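Local coordinates for protein glucuronan lyase A (PDB 2ZZJ) that probably cleaves the polysaccharide beta-1,4-glucuronan within its chain, as a lyase, and holds a calcium ion in its jelly-roll fold, at residues Arg2-Asp7 with Val224-Thr229; Val30-Thr35 with Trp151-Leu156; Asp57-Tyr62 with Val192-Val197; Glu67-Phe72 with Val155-Trp160. One frame throughout, in Å; residues are numbered along the deposited sequence.

Interaction 1 (Arg2-Asp7 with Val224-Thr229); sequences RSFYND and VAVGTT. With CA (calcium ion), chain B.
Val224 pairs with Asn6 through two backbone hydrogen bonds, Asn6 N to Val224 O at 2.7 Å and Val224 N back to Asn6 O; one residue beyond Asn6, Asp7 O binds calcium, together with Lys33, Ser36 and Asp222. The CG1 methyl of Val224 meets the Phe4 ring at the edge, 4.2 Å from CE2. Ala225 stands opposite Tyr5 in a non-hydrogen-bonded pair, and its CB lies at the edge of the Tyr5 ring and 4.1 Å from Arg2 CD. The Arg2 chain bends at chi3 (41°), where NE turns, and NH1 ends above the Tyr5 ring, toward its rim, while Tyr5 OH hydrogen-bonds Glu223. Val226 donates its N-H to Phe4 O, and its CG2 rests 4.1 Å from Phe4 CB. Its carbonyl oxygen takes two N-H groups from the same face of its plane, Ser3 N at 2.8 Å and Phe4 N at 3.2 Å: a classic beta bulge. Gly227 CA is 3.9 Å from Arg2 CA, against which a beta carbon would be tight. Most of the polar bonding runs through the backbone, which is consistent with main-chain pairing placing this strand and bringing Asp7 O to the metal.

Interaction 2 (Val30-Thr35 with Trp151-Leu156); sequences VVFKGT and WHRVVL. With CA (calcium ion), chain B.
The Trp151 indole receives Phe32 CB over one face, in a CH-pi contact 3.7 Å from the centroid of the six-membered ring. At its edge, in plane, lie Val30 O beside CZ2 and a water that accepts the NE1 proton at 2.9 Å; the same water takes a weak bond from Val31 N. The Phe32 ring is turned 50° from the indole and meets it obliquely, CD1 touching Trp151 CB at 3.6 Å. A chi1 of 176° sets Phe32 CG anti to the backbone N; the far rim of the ring reaches Arg153, whose chain crosses it at about a right angle, CG 3.7 Å from Phe32 CZ. This is where the loop between strands 23-27 and 37-43, part of the calcium site of the jelly roll, leans on the start of strand 152-160. Lys33 O binds the ion at 2.3 Å, and Asp7, Ser36 and Asp222 supply the other protein ligands. The guanidinium of Arg153 has Trp151 O in its plane, bonded from NH1 at 3.1 Å, while NE forms a salt bridge with Asp236. Val30 CG1 packs 4.1 Å from Trp151 CZ2, and both side chains also touch Arg75 and Trp220.

Interaction 3 (Asp57-Tyr62 with Val192-Val197); sequences DHNRGY and VFQFRV
Asp57 lies alongside Arg196, carboxylate and guanidinium planes 9° apart, with OD1 3.4 Å from NE. No N-H points at that oxygen, so the salt bridge is one of charge alone; Asp57 OD2 has a second partner in Arg17. NE and NH2 of Arg196 turn instead to Gln194 OE1, gripping it side-on with NE at 2.8 Å, and NH1 pairs with Glu55. An alanine in place of Gln194 would probably leave NE and NH2 without their shared acceptor. His58 and Phe195 form a regular hydrogen-bonded backbone pair, His58 N reaching Phe195 O at 2.8 Å. The Asn59 amide runs beside that of Gln194; OD1 and NE2 are 3.2 Å apart, but the N-H is poorly aimed. A water joins Asn59 O to Val192 O. At Gly61 a beta carbon would clash with Phe193 O, the oxygen that Tyr62 N and, weakly, Gly61 N share in a classic beta bulge. The Tyr62 ring then lies nearly parallel to that of Phe193 but slid along it, which puts OH 3.3 Å above the phenylalanine's centre. That hydroxyl also bonds Thr186 and Ser109, consistent with these bonds fixing the tyrosine over Phe193, while a charge pair and a shared amide oxygen tie the other end.

Interaction 4 (Glu67-Phe72 with Val155-Trp160); sequences EQFYGF and VLQIKW
Strands 66-76 and 152-160 are antiparallel neighbours in one sheet of the jelly roll, and here Tyr70 faces Leu156 and Gln68 faces Ile158 in hydrogen-bonded pairs. Leu156 N meets Tyr70 O at 2.8 Å, and Ile158 N meets Gln68 O at 3.0 Å. On one face of the sheet Phe69 and Gln157 run side by side. The glutamine's CG stands over the phenyl face, 3.7 Å from the ring centroid, with amide and ring planes 20° apart; CG anti to the backbone N (chi1 175°) starts it on that course. Val155 CG1 touches the ring edge, 4.3 Å from CD1. An alanine in place of Phe69 would probably open a gap beside Gln157 CG and Val155 CG1, and against Phe230 and Val233 of helix 230-233. Gln157 NE2 donates to Glu67 OE1, but the bond is modelled so short that its detail is doubtful. On the face of Tyr70, its OH receives Trp160 NE1 at 3.0 Å, tilted 24° out of the indole plane. The two rings meet rim to rim. Tyr70 OH also bonds Gly61 O, and Trp160 stacks on Tyr62, both of the opposing sheet. The arrangement belongs to the core of a jelly-roll beta sandwich, where two antiparallel sheets pack face to face.

In the fold
Interactions 1, 2 and 4 all reach one antiparallel sheet, while interaction 3 lies in the sheet facing it. Strand 216-227, used by interaction 1, borders strand 66-76 of interaction 4, and the centres of interactions 1 and 4 lie about 10 Å apart; strand 152-160 serves both interactions 2 and 4, which share Val155 and Leu156. The centre of interaction 3 stands about 12 Å from those of both 1 and 4; the Phe4-His58 stack and Phe195 against Val224 and Val226 join the sheets. Along the chain, interaction 1 ties the two ends and encloses the others; interaction 4 nests within 3, whereas 2 and 3 cross. Interactions 1 and 2 converge on the calcium ion, which places the metal site beside the strand that joins the chain ends.

Interaction 1 (Arg2-Asp7 with Val224-Thr229)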
# COMPACT_ATOMS: atom_id res chain seq x y z
N ARG A 2 8.72 -13.87 11.44
CA ARG A 2 8.77 -12.65 10.63
C ARG A 2 9.85 -12.81 9.57
O ARG A 2 10.96 -13.23 9.88
CB ARG A 2 9.15 -11.50 11.55
CG ARG A 2 8.32 -10.29 11.47
CD ARG A 2 8.40 -9.49 12.78
NE ARG A 2 9.75 -9.44 13.33
CZ ARG A 2 10.11 -8.74 14.41
NH1 ARG A 2 9.22 -8.01 15.09
NH2 ARG A 2 11.39 -8.76 14.81
N SER A 3 9.54 -12.47 8.32
CA SER A 3 10.59 -12.40 7.30
C SER A 3 11.11 -10.98 7.12
O SER A 3 12.21 -10.76 6.59
CB SER A 3 10.05 -12.96 5.98
OG SER A 3 8.96 -12.18 5.57
N PHE A 4 10.35 -10.00 7.59
CA PHE A 4 10.78 -8.61 7.48
C PHE A 4 10.24 -7.83 8.67
O PHE A 4 9.09 -8.06 9.08
CB PHE A 4 10.25 -7.97 6.17
CG PHE A 4 10.61 -6.52 6.00
CD1 PHE A 4 11.92 -6.09 5.79
CD2 PHE A 4 9.60 -5.55 6.05
CE1 PHE A 4 12.22 -4.73 5.62
CE2 PHE A 4 9.88 -4.19 5.89
CZ PHE A 4 11.17 -3.77 5.68
N TYR A 5 11.05 -6.92 9.21
CA TYR A 5 10.58 -6.01 10.27
C TYR A 5 11.28 -4.69 10.11
O TYR A 5 12.53 -4.64 9.92
CB TYR A 5 10.84 -6.59 11.68
CG TYR A 5 10.57 -5.57 12.77
CD1 TYR A 5 9.27 -5.06 12.98
CD2 TYR A 5 11.61 -5.11 13.59
CE1 TYR A 5 9.03 -4.09 13.98
CE2 TYR A 5 11.38 -4.14 14.59
CZ TYR A 5 10.10 -3.65 14.78
OH TYR A 5 9.85 -2.70 15.77
N ASN A 6 10.52 -3.61 10.14
CA ASN A 6 11.14 -2.28 10.15
C ASN A 6 10.52 -1.39 11.19
O ASN A 6 9.29 -1.16 11.18
CB ASN A 6 11.05 -1.61 8.77
CG ASN A 6 11.83 -0.30 8.71
OD1 ASN A 6 11.31 0.78 9.02
ND2 ASN A 6 13.11 -0.38 8.28
N ASP A 7 11.35 -0.86 12.10
CA ASP A 7 10.85 -0.06 13.22
C ASP A 7 10.79 1.44 12.92
O ASP A 7 10.80 2.26 13.86
CB ASP A 7 11.74 -0.24 14.46
CG ASP A 7 13.14 0.36 14.27
OD1 ASP A 7 13.52 0.62 13.11
OD2 ASP A 7 13.85 0.54 15.29
N VAL A 224 6.52 -1.75 10.44
CA VAL A 224 6.11 -2.55 9.27
C VAL A 224 6.71 -3.94 9.41
O VAL A 224 7.88 -4.08 9.83
CB VAL A 224 6.61 -1.91 7.94
CG1 VAL A 224 6.01 -2.66 6.71
CG2 VAL A 224 6.24 -0.40 7.87
N ALA A 225 5.93 -4.96 9.05
CA ALA A 225 6.37 -6.35 9.20
C ALA A 225 5.70 -7.25 8.17
O ALA A 225 4.54 -6.97 7.75
CB ALA A 225 6.07 -6.90 10.63
N VAL A 226 6.42 -8.32 7.79
CA VAL A 226 5.87 -9.39 6.96
C VAL A 226 6.20 -10.67 7.71
O VAL A 226 7.31 -10.82 8.23
CB VAL A 226 6.49 -9.44 5.52
CG1 VAL A 226 5.77 -10.53 4.69
CG2 VAL A 226 6.39 -8.05 4.83
N GLY A 227 5.24 -11.58 7.80
CA GLY A 227 5.45 -12.81 8.55
C GLY A 227 4.37 -13.83 8.30
O GLY A 227 3.55 -13.68 7.38
N THR A 228 4.35 -14.86 9.14
CA THR A 228 3.48 -16.01 8.90
C THR A 228 2.33 -16.13 9.89
O THR A 228 1.48 -16.99 9.73
CB THR A 228 4.27 -17.34 8.86
OG1 THR A 228 4.89 -17.56 10.11
CG2 THR A 228 5.37 -17.26 7.79
N THR A 229 2.30 -15.25 10.89
CA THR A 229 1.18 -15.21 11.85
C THR A 229 0.71 -13.77 12.04
O THR A 229 1.44 -12.83 11.69
CB THR A 229 1.58 -15.82 13.22
OG1 THR A 229 2.49 -14.96 13.93
CG2 THR A 229 2.25 -17.19 13.01
CA CA B . 9.27 3.15 15.48
O HOH W 1 11.60 3.15 16.35
O HOH W 2 8.91 0.87 16.15

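Interaction 2 (Val30-Thr35 with Trp151-Leu156)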
# COMPACT_ATOMS: atom_id res chain seq x y z
N VAL A 30 6.99 12.39 15.80
CA VAL A 30 5.68 11.79 15.51
C VAL A 30 6.02 10.33 15.27
O VAL A 30 6.54 9.98 14.22
CB VAL A 30 5.02 12.42 14.26
CG1 VAL A 30 3.68 11.74 13.95
CG2 VAL A 30 4.83 13.96 14.44
N VAL A 31 5.77 9.50 16.28
CA VAL A 31 6.28 8.13 16.31
C VAL A 31 5.20 7.21 16.87
O VAL A 31 4.53 7.57 17.82
CB VAL A 31 7.58 8.04 17.16
CG1 VAL A 31 7.93 6.60 17.47
CG2 VAL A 31 8.73 8.72 16.44
N PHE A 32 5.04 6.01 16.29
CA PHE A 32 4.10 5.07 16.85
C PHE A 32 4.71 4.23 18.01
O PHE A 32 4.07 4.06 19.05
CB PHE A 32 3.52 4.14 15.76
CG PHE A 32 2.61 3.07 16.29
CD1 PHE A 32 1.38 3.42 16.89
CD2 PHE A 32 2.98 1.73 16.22
CE1 PHE A 32 0.53 2.44 17.42
CE2 PHE A 32 2.13 0.72 16.74
CZ PHE A 32 0.90 1.08 17.35
N LYS A 33 5.91 3.72 17.82
CA LYS A 33 6.57 2.88 18.83
C LYS A 33 8.06 3.20 18.76
O LYS A 33 8.57 3.52 17.68
CB LYS A 33 6.31 1.40 18.51
CG LYS A 33 6.70 0.42 19.61
CD LYS A 33 6.52 -1.06 19.20
CE LYS A 33 5.06 -1.42 18.86
NZ LYS A 33 4.81 -2.91 18.56
N GLY A 34 8.76 3.12 19.90
CA GLY A 34 10.19 3.42 19.90
C GLY A 34 10.44 4.90 19.70
O GLY A 34 9.63 5.72 20.10
N THR A 35 11.54 5.26 19.05
CA THR A 35 11.94 6.67 18.98
C THR A 35 12.07 7.17 17.55
O THR A 35 12.61 8.25 17.30
CB THR A 35 13.31 6.89 19.69
OG1 THR A 35 14.31 6.09 19.05
CG2 THR A 35 13.23 6.48 21.13
N TRP A 151 -2.48 7.59 14.90
CA TRP A 151 -1.87 6.35 14.36
C TRP A 151 -2.92 5.27 14.19
O TRP A 151 -3.65 4.91 15.15
CB TRP A 151 -0.77 5.83 15.28
CG TRP A 151 0.49 6.63 15.17
CD1 TRP A 151 0.93 7.63 16.01
CD2 TRP A 151 1.45 6.52 14.13
NE1 TRP A 151 2.13 8.12 15.56
CE2 TRP A 151 2.47 7.45 14.40
CE3 TRP A 151 1.54 5.72 12.98
CZ2 TRP A 151 3.58 7.61 13.56
CZ3 TRP A 151 2.63 5.86 12.16
CH2 TRP A 151 3.65 6.80 12.45
N HIS A 152 -3.00 4.73 12.98
CA HIS A 152 -3.84 3.57 12.67
C HIS A 152 -2.99 2.36 12.35
O HIS A 152 -1.86 2.52 11.94
CB HIS A 152 -4.75 3.90 11.50
CG HIS A 152 -5.67 5.05 11.78
ND1 HIS A 152 -6.65 4.98 12.76
CD2 HIS A 152 -5.75 6.28 11.24
CE1 HIS A 152 -7.29 6.14 12.80
NE2 HIS A 152 -6.78 6.94 11.87
N ARG A 153 -3.53 1.17 12.56
CA ARG A 153 -2.77 -0.04 12.47
C ARG A 153 -3.52 -0.99 11.57
O ARG A 153 -4.70 -1.31 11.82
CB ARG A 153 -2.58 -0.69 13.87
CG ARG A 153 -1.75 0.17 14.86
CD ARG A 153 -2.60 1.19 15.64
NE ARG A 153 -3.64 0.58 16.47
CZ ARG A 153 -4.75 1.23 16.87
NH1 ARG A 153 -4.96 2.50 16.51
NH2 ARG A 153 -5.66 0.60 17.61
N VAL A 154 -2.82 -1.47 10.54
CA VAL A 154 -3.43 -2.27 9.47
C VAL A 154 -2.75 -3.62 9.48
O VAL A 154 -1.50 -3.69 9.56
CB VAL A 154 -3.24 -1.61 8.06
CG1 VAL A 154 -3.75 -2.54 6.94
CG2 VAL A 154 -3.95 -0.25 7.98
N VAL A 155 -3.56 -4.68 9.46
CA VAL A 155 -3.03 -6.03 9.30
C VAL A 155 -3.78 -6.68 8.13
O VAL A 155 -5.04 -6.58 8.05
CB VAL A 155 -3.15 -6.90 10.57
CG1 VAL A 155 -2.62 -8.34 10.29
CG2 VAL A 155 -2.38 -6.27 11.77
N LEU A 156 -3.01 -7.30 7.23
CA LEU A 156 -3.58 -8.06 6.12
C LEU A 156 -3.20 -9.52 6.30
O LEU A 156 -2.06 -9.85 6.65
CB LEU A 156 -3.03 -7.59 4.77
CG LEU A 156 -2.90 -6.08 4.52
CD1 LEU A 156 -2.19 -5.82 3.17
CD2 LEU A 156 -4.24 -5.46 4.51
CA CA B . 9.27 3.15 15.48
O HOH W 3 2.69 10.42 17.28
O HOH W 1 11.60 3.15 16.35
O HOH W 2 8.91 0.87 16.15

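Interaction 3 (Asp57-Tyr62 with Val192-Val197)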
# COMPACT_ATOMS: atom_id res chain seq x y z
N ASP A 57 10.53 0.50 -0.39
CA ASP A 57 10.21 -0.77 -1.05
C ASP A 57 10.82 -1.92 -0.27
O ASP A 57 12.00 -1.86 0.13
CB ASP A 57 10.78 -0.89 -2.47
CG ASP A 57 10.23 0.13 -3.45
OD1 ASP A 57 9.34 0.92 -3.08
OD2 ASP A 57 10.77 0.16 -4.62
N HIS A 58 10.02 -2.96 -0.06
CA HIS A 58 10.51 -4.25 0.40
C HIS A 58 10.31 -5.19 -0.77
O HIS A 58 9.20 -5.57 -1.07
CB HIS A 58 9.71 -4.76 1.60
CG HIS A 58 10.06 -6.16 2.01
ND1 HIS A 58 11.29 -6.48 2.55
CD2 HIS A 58 9.34 -7.30 2.00
CE1 HIS A 58 11.32 -7.77 2.84
NE2 HIS A 58 10.15 -8.30 2.51
N ASN A 59 11.40 -5.53 -1.46
CA ASN A 59 11.26 -6.28 -2.72
C ASN A 59 10.55 -7.62 -2.65
O ASN A 59 9.79 -7.98 -3.55
CB ASN A 59 12.63 -6.42 -3.40
CG ASN A 59 13.11 -5.11 -3.97
OD1 ASN A 59 12.30 -4.25 -4.33
ND2 ASN A 59 14.44 -4.93 -4.04
N ARG A 60 10.75 -8.33 -1.54
CA ARG A 60 10.16 -9.65 -1.39
C ARG A 60 8.78 -9.58 -0.74
O ARG A 60 8.59 -9.95 0.42
CB ARG A 60 11.13 -10.61 -0.64
CG ARG A 60 12.46 -10.87 -1.43
CD ARG A 60 13.37 -12.00 -0.85
NE ARG A 60 14.76 -11.93 -1.35
CZ ARG A 60 15.24 -12.64 -2.39
NH1 ARG A 60 14.44 -13.48 -3.06
NH2 ARG A 60 16.51 -12.51 -2.78
N GLY A 61 7.80 -9.06 -1.49
CA GLY A 61 6.43 -8.92 -0.99
C GLY A 61 5.66 -10.22 -0.99
O GLY A 61 5.26 -10.71 0.05
N TYR A 62 5.40 -10.78 -2.18
CA TYR A 62 4.82 -12.11 -2.24
C TYR A 62 5.11 -12.75 -3.58
O TYR A 62 5.56 -12.07 -4.51
CB TYR A 62 3.32 -12.09 -1.97
CG TYR A 62 2.44 -11.55 -3.09
CD1 TYR A 62 1.97 -10.23 -3.06
CD2 TYR A 62 2.01 -12.37 -4.12
CE1 TYR A 62 1.14 -9.74 -4.08
CE2 TYR A 62 1.17 -11.88 -5.15
CZ TYR A 62 0.75 -10.57 -5.13
OH TYR A 62 -0.07 -10.06 -6.15
N VAL A 192 7.41 -12.12 -8.61
CA VAL A 192 7.56 -11.72 -7.21
C VAL A 192 7.16 -10.24 -7.12
O VAL A 192 7.74 -9.40 -7.79
CB VAL A 192 9.00 -11.95 -6.69
CG1 VAL A 192 9.15 -11.42 -5.26
CG2 VAL A 192 9.35 -13.44 -6.74
N PHE A 193 6.13 -9.97 -6.33
CA PHE A 193 5.59 -8.61 -6.16
C PHE A 193 6.29 -7.95 -4.99
O PHE A 193 6.44 -8.58 -3.92
CB PHE A 193 4.13 -8.70 -5.83
CG PHE A 193 3.23 -8.93 -7.03
CD1 PHE A 193 2.55 -7.86 -7.60
CD2 PHE A 193 3.06 -10.22 -7.58
CE1 PHE A 193 1.69 -8.06 -8.70
CE2 PHE A 193 2.20 -10.44 -8.68
CZ PHE A 193 1.53 -9.37 -9.24
N GLN A 194 6.68 -6.69 -5.16
CA GLN A 194 7.24 -5.89 -4.07
C GLN A 194 6.10 -5.50 -3.13
O GLN A 194 4.95 -5.44 -3.54
CB GLN A 194 7.86 -4.61 -4.60
CG GLN A 194 8.82 -4.77 -5.76
CD GLN A 194 9.28 -3.45 -6.25
OE1 GLN A 194 8.61 -2.43 -6.07
NE2 GLN A 194 10.46 -3.44 -6.88
N PHE A 195 6.44 -5.24 -1.87
CA PHE A 195 5.50 -4.66 -0.93
C PHE A 195 6.05 -3.27 -0.66
O PHE A 195 7.18 -3.12 -0.16
CB PHE A 195 5.46 -5.49 0.35
CG PHE A 195 4.61 -4.89 1.44
CD1 PHE A 195 3.36 -4.32 1.14
CD2 PHE A 195 5.08 -4.88 2.76
CE1 PHE A 195 2.55 -3.77 2.16
CE2 PHE A 195 4.27 -4.31 3.81
CZ PHE A 195 3.02 -3.76 3.50
N ARG A 196 5.27 -2.25 -1.03
CA ARG A 196 5.69 -0.88 -0.81
C ARG A 196 4.76 -0.20 0.20
O ARG A 196 3.52 -0.42 0.18
CB ARG A 196 5.62 -0.07 -2.09
CG ARG A 196 6.44 -0.65 -3.23
CD ARG A 196 6.40 0.34 -4.34
NE ARG A 196 7.14 -0.14 -5.50
CZ ARG A 196 7.11 0.47 -6.68
NH1 ARG A 196 6.39 1.60 -6.85
NH2 ARG A 196 7.80 -0.05 -7.69
N VAL A 197 5.35 0.61 1.07
CA VAL A 197 4.52 1.52 1.88
C VAL A 197 4.92 2.96 1.59
O VAL A 197 6.11 3.28 1.40
CB VAL A 197 4.47 1.19 3.42
CG1 VAL A 197 3.97 -0.25 3.69
CG2 VAL A 197 5.81 1.49 4.12
O HOH W 4 10.30 -8.29 -6.27

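Interaction 4 (Glu67-Phe72 with Val155-Trp160)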
# COMPACT_ATOMS: atom_id res chain seq x y z
N GLU A 67 0.69 -18.05 1.70
CA GLU A 67 -0.08 -17.18 2.58
C GLU A 67 0.95 -16.33 3.28
O GLU A 67 2.04 -16.83 3.62
CB GLU A 67 -0.87 -17.99 3.62
CG GLU A 67 -1.68 -17.07 4.58
CD GLU A 67 -2.03 -17.71 5.95
OE1 GLU A 67 -3.13 -17.42 6.47
OE2 GLU A 67 -1.23 -18.48 6.51
N GLN A 68 0.64 -15.04 3.45
CA GLN A 68 1.51 -14.15 4.24
C GLN A 68 0.63 -13.20 5.07
O GLN A 68 -0.49 -12.91 4.68
CB GLN A 68 2.40 -13.34 3.32
CG GLN A 68 3.47 -14.15 2.52
CD GLN A 68 4.67 -14.54 3.38
OE1 GLN A 68 5.63 -13.78 3.52
NE2 GLN A 68 4.62 -15.73 3.93
N PHE A 69 1.18 -12.70 6.18
CA PHE A 69 0.58 -11.59 6.93
C PHE A 69 1.46 -10.35 6.68
O PHE A 69 2.70 -10.46 6.57
CB PHE A 69 0.57 -11.88 8.43
CG PHE A 69 -0.48 -12.89 8.87
CD1 PHE A 69 -1.67 -12.48 9.47
CD2 PHE A 69 -0.27 -14.26 8.69
CE1 PHE A 69 -2.61 -13.41 9.91
CE2 PHE A 69 -1.22 -15.20 9.13
CZ PHE A 69 -2.38 -14.77 9.72
N TYR A 70 0.82 -9.19 6.64
CA TYR A 70 1.51 -7.89 6.51
C TYR A 70 0.91 -6.96 7.56
O TYR A 70 -0.31 -6.96 7.76
CB TYR A 70 1.23 -7.28 5.13
CG TYR A 70 1.62 -8.24 4.02
CD1 TYR A 70 2.91 -8.21 3.47
CD2 TYR A 70 0.73 -9.22 3.59
CE1 TYR A 70 3.28 -9.14 2.46
CE2 TYR A 70 1.11 -10.15 2.60
CZ TYR A 70 2.37 -10.07 2.05
OH TYR A 70 2.73 -10.98 1.08
N GLY A 71 1.73 -6.15 8.21
CA GLY A 71 1.24 -5.20 9.21
C GLY A 71 1.99 -3.89 9.02
O GLY A 71 3.19 -3.88 8.67
N PHE A 72 1.32 -2.77 9.25
CA PHE A 72 2.02 -1.47 9.34
C PHE A 72 1.18 -0.49 10.11
O PHE A 72 -0.07 -0.67 10.22
CB PHE A 72 2.40 -0.89 7.99
CG PHE A 72 1.22 -0.63 7.08
CD1 PHE A 72 0.72 0.66 6.94
CD2 PHE A 72 0.63 -1.68 6.36
CE1 PHE A 72 -0.38 0.92 6.07
CE2 PHE A 72 -0.46 -1.44 5.50
CZ PHE A 72 -0.96 -0.14 5.36
N VAL A 155 -3.56 -4.68 9.46
CA VAL A 155 -3.03 -6.03 9.30
C VAL A 155 -3.78 -6.68 8.13
O VAL A 155 -5.04 -6.58 8.05
CB VAL A 155 -3.15 -6.90 10.57
CG1 VAL A 155 -2.62 -8.34 10.29
CG2 VAL A 155 -2.38 -6.27 11.77
N LEU A 156 -3.01 -7.30 7.23
CA LEU A 156 -3.58 -8.06 6.12
C LEU A 156 -3.20 -9.52 6.30
O LEU A 156 -2.06 -9.85 6.65
CB LEU A 156 -3.03 -7.59 4.77
CG LEU A 156 -2.90 -6.08 4.52
CD1 LEU A 156 -2.19 -5.82 3.17
CD2 LEU A 156 -4.24 -5.46 4.51
N GLN A 157 -4.16 -10.41 6.10
CA GLN A 157 -3.81 -11.83 5.97
C GLN A 157 -4.26 -12.26 4.60
O GLN A 157 -5.45 -12.22 4.33
CB GLN A 157 -4.51 -12.65 7.04
CG GLN A 157 -4.27 -14.16 6.87
CD GLN A 157 -5.08 -14.99 7.83
OE1 GLN A 157 -5.93 -14.48 8.56
NE2 GLN A 157 -4.83 -16.31 7.82
N ILE A 158 -3.34 -12.61 3.72
CA ILE A 158 -3.70 -12.88 2.35
C ILE A 158 -3.10 -14.20 1.92
O ILE A 158 -1.89 -14.38 2.02
CB ILE A 158 -3.27 -11.74 1.37
CG1 ILE A 158 -3.89 -10.39 1.80
CG2 ILE A 158 -3.76 -12.05 -0.08
CD1 ILE A 158 -3.41 -9.19 1.02
N LYS A 159 -3.94 -15.10 1.38
CA LYS A 159 -3.39 -16.26 0.67
C LYS A 159 -3.42 -15.91 -0.82
O LYS A 159 -4.50 -15.71 -1.39
CB LYS A 159 -4.21 -17.51 0.95
CG LYS A 159 -3.77 -18.73 0.16
CD LYS A 159 -4.74 -19.89 0.45
CE LYS A 159 -4.46 -21.11 -0.45
NZ LYS A 159 -3.07 -21.63 -0.28
N TRP A 160 -2.23 -15.80 -1.40
CA TRP A 160 -2.04 -15.37 -2.78
C TRP A 160 -2.26 -16.58 -3.70
O TRP A 160 -1.45 -17.49 -3.72
CB TRP A 160 -0.64 -14.80 -2.96
CG TRP A 160 -0.36 -13.58 -2.06
CD1 TRP A 160 0.44 -13.53 -0.95
CD2 TRP A 160 -0.92 -12.26 -2.21
NE1 TRP A 160 0.42 -12.26 -0.40
CE2 TRP A 160 -0.40 -11.46 -1.16
CE3 TRP A 160 -1.82 -11.68 -3.13
CZ2 TRP A 160 -0.72 -10.10 -1.01
CZ3 TRP A 160 -2.16 -10.33 -2.99
CH2 TRP A 160 -1.61 -9.55 -1.94